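Local coordinates for Lmo2349 protein (Listeria monocytogenes, PDB 4GVO) that probably binds L-cystine or related amino acids outside the cell membrane and delivers them to an ABC transporter for import, at residues Phe97-Thr102 against Ala130-Lys135; Asn108-Thr113 against Ala117-Ile122. One frame throughout, in Å; residues are numbered along the deposited sequence.

Contact 1 (Phe97-Thr102 against Ala130-Lys135). With HIS (histidine), chain E.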
loop_
_atom_site.group_PDB
_atom_site.type_symbol
_atom_site.label_atom_id
_atom_site.label_comp_id
_atom_site.label_asym_id
_atom_site.label_seq_id
_atom_site.Cartn_x
_atom_site.Cartn_y
_atom_site.Cartn_z
ATOM N N PHE A 97 6.560 4.643 0.606
ATOM C CA PHE A 97 6.334 3.257 0.980
ATOM C C PHE A 97 7.673 2.485 0.820
ATOM O O PHE A 97 7.770 1.528 0.045
ATOM C CB PHE A 97 5.205 2.671 0.137
ATOM C CG PHE A 97 4.405 1.593 0.801
ATOM C CD1 PHE A 97 4.880 0.290 0.930
ATOM C CD2 PHE A 97 3.137 1.880 1.304
ATOM C CE1 PHE A 97 4.099 -0.696 1.537
ATOM C CE2 PHE A 97 2.394 0.919 1.935
ATOM C CZ PHE A 97 2.869 -0.377 2.034
ATOM N N PRO A 98 8.694 2.860 1.625
ATOM C CA PRO A 98 9.993 2.180 1.496
ATOM C C PRO A 98 9.874 0.755 2.025
ATOM O O PRO A 98 9.361 0.524 3.136
ATOM C CB PRO A 98 10.933 3.021 2.362
ATOM C CG PRO A 98 10.036 3.696 3.326
ATOM C CD PRO A 98 8.773 3.977 2.564
ATOM N N LEU A 99 10.332 -0.224 1.261
ATOM C CA LEU A 99 10.181 -1.643 1.604
ATOM C C LEU A 99 11.470 -2.248 2.166
ATOM O O LEU A 99 12.546 -2.020 1.645
ATOM C CB LEU A 99 9.796 -2.443 0.359
ATOM C CG LEU A 99 8.388 -2.145 -0.209
ATOM C CD1 LEU A 99 8.167 -2.950 -1.510
ATOM C CD2 LEU A 99 7.308 -2.411 0.837
ATOM N N GLN A 100 11.318 -3.039 3.205
ATOM C CA GLN A 100 12.380 -3.817 3.799
ATOM C C GLN A 100 11.885 -5.215 4.108
ATOM O O GLN A 100 10.694 -5.396 4.419
ATOM C CB GLN A 100 12.883 -3.198 5.119
ATOM C CG GLN A 100 13.740 -1.955 4.914
ATOM C CD GLN A 100 13.975 -1.215 6.196
ATOM O OE1 GLN A 100 13.147 -0.458 6.620
ATOM N NE2 GLN A 100 15.116 -1.499 6.855
ATOM N N LEU A 101 12.783 -6.190 4.098
ATOM C CA LEU A 101 12.478 -7.473 4.708
ATOM C C LEU A 101 11.991 -7.252 6.122
ATOM O O LEU A 101 12.468 -6.381 6.839
ATOM C CB LEU A 101 13.659 -8.400 4.726
ATOM C CG LEU A 101 14.263 -8.806 3.385
ATOM C CD1 LEU A 101 15.473 -9.711 3.596
ATOM C CD2 LEU A 101 13.217 -9.465 2.472
ATOM N N THR A 102 11.016 -8.064 6.509
ATOM C CA THR A 102 10.380 -7.920 7.806
ATOM C C THR A 102 10.301 -9.330 8.401
ATOM O O THR A 102 9.943 -10.284 7.729
ATOM C CB THR A 102 9.001 -7.281 7.628
ATOM O OG1 THR A 102 9.169 -5.939 7.158
ATOM C CG2 THR A 102 8.229 -7.246 8.958
ATOM N N ALA A 130 5.794 -8.026 -3.662
ATOM C CA ALA A 130 5.929 -9.347 -4.239
ATOM C C ALA A 130 6.816 -9.329 -5.497
ATOM O O ALA A 130 7.588 -10.257 -5.705
ATOM C CB ALA A 130 4.534 -9.956 -4.528
ATOM N N LEU A 131 6.656 -8.323 -6.346
ATOM C CA LEU A 131 7.451 -8.164 -7.541
ATOM C C LEU A 131 8.926 -7.920 -7.210
ATOM O O LEU A 131 9.820 -8.497 -7.833
ATOM C CB LEU A 131 6.860 -7.072 -8.435
ATOM C CG LEU A 131 7.616 -6.798 -9.731
ATOM C CD1 LEU A 131 7.584 -8.053 -10.637
ATOM C CD2 LEU A 131 7.077 -5.566 -10.432
ATOM N N VAL A 132 9.153 -7.032 -6.241
ATOM C CA VAL A 132 10.498 -6.717 -5.774
ATOM C C VAL A 132 11.154 -8.019 -5.309
ATOM O O VAL A 132 12.297 -8.313 -5.689
ATOM C CB VAL A 132 10.413 -5.666 -4.632
ATOM C CG1 VAL A 132 11.726 -5.570 -3.842
ATOM C CG2 VAL A 132 9.957 -4.309 -5.172
ATOM N N LEU A 133 10.463 -8.838 -4.520
ATOM C CA LEU A 133 11.013 -10.114 -4.101
ATOM C C LEU A 133 11.258 -11.096 -5.254
ATOM O O LEU A 133 12.249 -11.786 -5.276
ATOM C CB LEU A 133 10.092 -10.790 -3.076
ATOM C CG LEU A 133 9.972 -10.134 -1.703
ATOM C CD1 LEU A 133 8.751 -10.769 -0.992
ATOM C CD2 LEU A 133 11.311 -10.264 -0.938
ATOM N N LYS A 134 10.329 -11.144 -6.208
ATOM C CA LYS A 134 10.468 -12.029 -7.351
ATOM C C LYS A 134 11.748 -11.702 -8.111
ATOM O O LYS A 134 12.486 -12.616 -8.514
ATOM C CB LYS A 134 9.233 -11.915 -8.261
ATOM C CG LYS A 134 9.271 -12.811 -9.482
ATOM C CD LYS A 134 8.090 -12.594 -10.422
ATOM C CE LYS A 134 6.826 -13.315 -9.949
ATOM N NZ LYS A 134 6.960 -14.805 -9.845
ATOM N N LYS A 135 11.993 -10.420 -8.333
ATOM C CA LYS A 135 13.178 -10.031 -9.087
ATOM C C LYS A 135 14.446 -10.399 -8.335
ATOM O O LYS A 135 15.424 -10.839 -8.940
ATOM C CB LYS A 135 13.140 -8.560 -9.385
ATOM C CG LYS A 135 12.088 -8.169 -10.404
ATOM C CD LYS A 135 12.068 -6.687 -10.510
ATOM C CE LYS A 135 11.138 -6.216 -11.603
ATOM N NZ LYS A 135 10.976 -4.752 -11.610
HETATM N N HIS E . 1.901 -0.560 -1.512
HETATM C CA HIS E . 1.349 -1.798 -2.144
HETATM C C HIS E . 1.532 -1.830 -3.624
HETATM O O HIS E . 1.888 -0.791 -4.201
HETATM C CB HIS E . -0.125 -1.943 -1.811
HETATM C CG HIS E . -0.351 -2.640 -0.503
HETATM N ND1 HIS E . 0.076 -2.112 0.653
HETATM C CD2 HIS E . -0.915 -3.899 -0.185
HETATM C CE1 HIS E . -0.210 -2.978 1.659
HETATM N NE2 HIS E . -0.835 -4.042 1.134
HETATM O OXT HIS E . 1.339 -2.899 -4.247
#
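Two pairs of methyl groups hold segment 97-102, on strand 95-104, against segment 130-135 of helix 128-139. Leu101 CD2 meets Leu133 CD2 at 4.0 Å, the two side chains crossing at a slant, while Leu99 CD1 lies 4.3 Å from Val132 CG2. Leu99 CA and Val132 CA are 9.0 Å apart, and Leu101 CA and Leu133 CA 9.3 Å, so the branch ends alone bridge strand and helix, burying just 107 Å² together. Leu101 reaches across with CG anti to its carbonyl carbon (chi1 -61°). Ile169 of strand 168-170 touches both Leu99 and Leu133.

The other branch of Leu99 faces the ligand end: its CD2 sits at the edge of the Phe97 ring, in the ring plane. One face of that ring takes the bound histidine, whose N stands 3.6 Å above the plane over the ring centre; Phe97 CZ is 3.6 Å from histidine ND1. Arg83, Glu78 N and Asn128 N also hydrogen-bond the histidine, and s-oxy cysteine, seen in the same pocket, touches Phe97 too. The centred nitrogen is consistent with Phe97 helping to hold the amino group of a bound amino acid, whereas the contact between strand and helix, which begins at the ring's edge with Leu99, is wholly apolar.

Contact 2 (Asn108-Thr113 against Ala117-Ile122); sequences NSINST and AGKRVI
Lys119 crosses from just before strand 120-123 to the loop 108-113, where its ammonium nitrogen meets Ser109 in two ways. The polar link that meets hydrogen-bond geometry runs through a water: Lys119 NZ donates to it at 2.8 Å, and the water in turn donates to the backbone O of Ser109, also at 2.8 Å. Lys119 NZ also lies 2.8 Å from Ser109 OG, but the angle is too poor for that pair to count as a hydrogen bond. The hydroxyl is instead hydrogen-bonded to Asn107 OD1, two residues earlier. Its chi1 of 73° sets OG between the backbone N and the carbonyl carbon, on the side of the lysine.

This loop leads out of strand 95-104 and returns to strand 120-123, which pairs in parallel with strand 145-148 in the smaller lobe of the family 3 solute-binding fold. Backbone bonds of Lys119 and Val121 to Glu145 hold the receiving end in that sheet, and near the start of the loop Asn108 OD1 is hydrogen-bonded to Lys187 NZ.

Apolar contact accompanies the bridge. The Lys119 chain is extended beyond CG, which carries NZ out to the serine and brings the methylenes up to Ile110: its CD1 is 4.1 Å from Lys119 CD, the two side chains meeting tip to tip. Ile110 is buried and also rests on Leu101 and Val103 of strand 95-104, so the aliphatic part of the lysine extends an apolar patch while its charge stays at the surface.

Where the segments come closest in sequence, Thr113 O and Ala117 N are 4.5 Å apart, and the Thr113 hydroxyl is bonded elsewhere, to Gln140 OE1.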
loop_
_atom_site.group_PDB
_atom_site.type_symbol
_atom_site.label_atom_id
_atom_site.label_comp_id
_atom_site.label_asym_id
_atom_site.label_seq_id
_atom_site.Cartn_x
_atom_site.Cartn_y
_atom_site.Cartn_z
ATOM N N ASN A 108 17.249 -12.790 14.205
ATOM C CA ASN A 108 18.399 -12.046 13.734
ATOM C C ASN A 108 19.193 -12.773 12.657
ATOM O O ASN A 108 20.332 -12.406 12.344
ATOM C CB ASN A 108 19.269 -11.699 14.922
ATOM C CG ASN A 108 18.532 -10.772 15.880
ATOM O OD1 ASN A 108 18.158 -9.676 15.476
ATOM N ND2 ASN A 108 18.320 -11.202 17.130
ATOM N N SER A 109 18.569 -13.789 12.067
ATOM C CA SER A 109 19.276 -14.604 11.084
ATOM C C SER A 109 19.311 -14.028 9.678
ATOM O O SER A 109 20.089 -14.470 8.824
ATOM C CB SER A 109 18.723 -16.012 11.069
ATOM O OG SER A 109 17.436 -16.104 10.473
ATOM N N ILE A 110 18.497 -12.997 9.450
ATOM C CA ILE A 110 18.349 -12.404 8.104
ATOM C C ILE A 110 18.649 -10.887 8.143
ATOM O O ILE A 110 18.086 -10.155 8.948
ATOM C CB ILE A 110 16.888 -12.606 7.615
ATOM C CG1 ILE A 110 16.586 -14.062 7.412
ATOM C CG2 ILE A 110 16.612 -11.818 6.349
ATOM C CD1 ILE A 110 15.113 -14.459 7.404
ATOM N N ASN A 111 19.558 -10.466 7.279
ATOM C CA ASN A 111 19.802 -9.072 7.015
ATOM C C ASN A 111 19.736 -8.856 5.516
ATOM O O ASN A 111 18.813 -8.226 5.051
ATOM C CB ASN A 111 21.112 -8.594 7.669
ATOM C CG ASN A 111 21.244 -7.089 7.567
ATOM O OD1 ASN A 111 21.378 -6.577 6.488
ATOM N ND2 ASN A 111 20.980 -6.389 8.668
ATOM N N SER A 112 20.683 -9.380 4.759
ATOM C CA SER A 112 20.659 -9.340 3.308
ATOM C C SER A 112 19.596 -10.298 2.774
ATOM O O SER A 112 19.297 -11.327 3.375
ATOM C CB SER A 112 22.001 -9.855 2.800
ATOM O OG SER A 112 22.070 -9.906 1.389
ATOM N N THR A 113 19.118 -10.026 1.551
ATOM C CA THR A 113 18.325 -11.018 0.841
ATOM C C THR A 113 19.108 -12.301 0.577
ATOM O O THR A 113 18.523 -13.356 0.365
ATOM C CB THR A 113 17.728 -10.505 -0.454
ATOM O OG1 THR A 113 18.790 -10.054 -1.272
ATOM C CG2 THR A 113 16.773 -9.318 -0.188
ATOM N N ALA A 117 18.493 -17.669 1.515
ATOM C CA ALA A 117 18.726 -18.910 0.817
ATOM C C ALA A 117 18.118 -20.076 1.592
ATOM O O ALA A 117 18.381 -20.235 2.809
ATOM C CB ALA A 117 20.213 -19.124 0.603
ATOM N N GLY A 118 17.298 -20.886 0.912
ATOM C CA GLY A 118 16.649 -22.049 1.528
ATOM C C GLY A 118 15.460 -21.756 2.422
ATOM O O GLY A 118 14.962 -22.656 3.057
ATOM N N LYS A 119 15.048 -20.494 2.486
ATOM C CA LYS A 119 13.986 -20.040 3.352
ATOM C C LYS A 119 12.736 -19.682 2.549
ATOM O O LYS A 119 12.707 -19.783 1.332
ATOM C CB LYS A 119 14.461 -18.854 4.204
ATOM C CG LYS A 119 15.521 -19.358 5.200
ATOM C CD LYS A 119 15.935 -18.318 6.197
ATOM C CE LYS A 119 16.763 -18.950 7.304
ATOM N NZ LYS A 119 17.018 -18.042 8.455
ATOM N N ARG A 120 11.680 -19.360 3.269
ATOM C CA ARG A 120 10.365 -19.133 2.681
ATOM C C ARG A 120 9.852 -17.757 3.079
ATOM O O ARG A 120 9.788 -17.418 4.282
ATOM C CB ARG A 120 9.397 -20.212 3.131
ATOM C CG ARG A 120 7.970 -20.100 2.612
ATOM C CD ARG A 120 7.168 -21.354 2.927
ATOM N NE ARG A 120 5.750 -21.256 2.494
ATOM C CZ ARG A 120 4.798 -20.686 3.216
ATOM N NH1 ARG A 120 5.087 -20.119 4.362
ATOM N NH2 ARG A 120 3.554 -20.610 2.778
ATOM N N VAL A 121 9.502 -16.952 2.065
ATOM C CA VAL A 121 9.038 -15.591 2.271
ATOM C C VAL A 121 7.567 -15.543 1.902
ATOM O O VAL A 121 7.138 -16.110 0.900
ATOM C CB VAL A 121 9.874 -14.605 1.406
ATOM C CG1 VAL A 121 9.405 -13.169 1.606
ATOM C CG2 VAL A 121 11.368 -14.747 1.747
ATOM N N ILE A 122 6.793 -14.924 2.753
ATOM C CA ILE A 122 5.348 -14.776 2.559
ATOM C C ILE A 122 5.050 -13.318 2.191
ATOM O O ILE A 122 5.630 -12.394 2.741
ATOM C CB ILE A 122 4.563 -15.219 3.839
ATOM C CG1 ILE A 122 3.064 -15.490 3.531
ATOM C CG2 ILE A 122 4.771 -14.251 5.023
ATOM C CD1 ILE A 122 2.831 -16.733 2.720
HETATM O O HOH W 1 19.266 -16.699 7.362
#

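Overall arrangement
Contacts 1 and 2 have centres 12 Å apart, on the same side of the chain's centre. Both of contact 2's segments fall between those of contact 1 in sequence: strand 95-104 runs out from the ligand pocket, the 108-113 loop turns back, strand 120-123 returns toward the pocket, and helix 128-139 starts there, beside pocket residues Ser127 and Asn128, and runs away from it. Both ends of this excursion thus carry pocket residues, Phe97 at the first. Leu101 CD1 is 3.6 Å from Ile110 CG2 and Leu133 CD1 3.6 Å from Val121 CG1, so one apolar core continues from buried contact 1 to surface contact 2, whose centre lies about 22 Å from that of the chain.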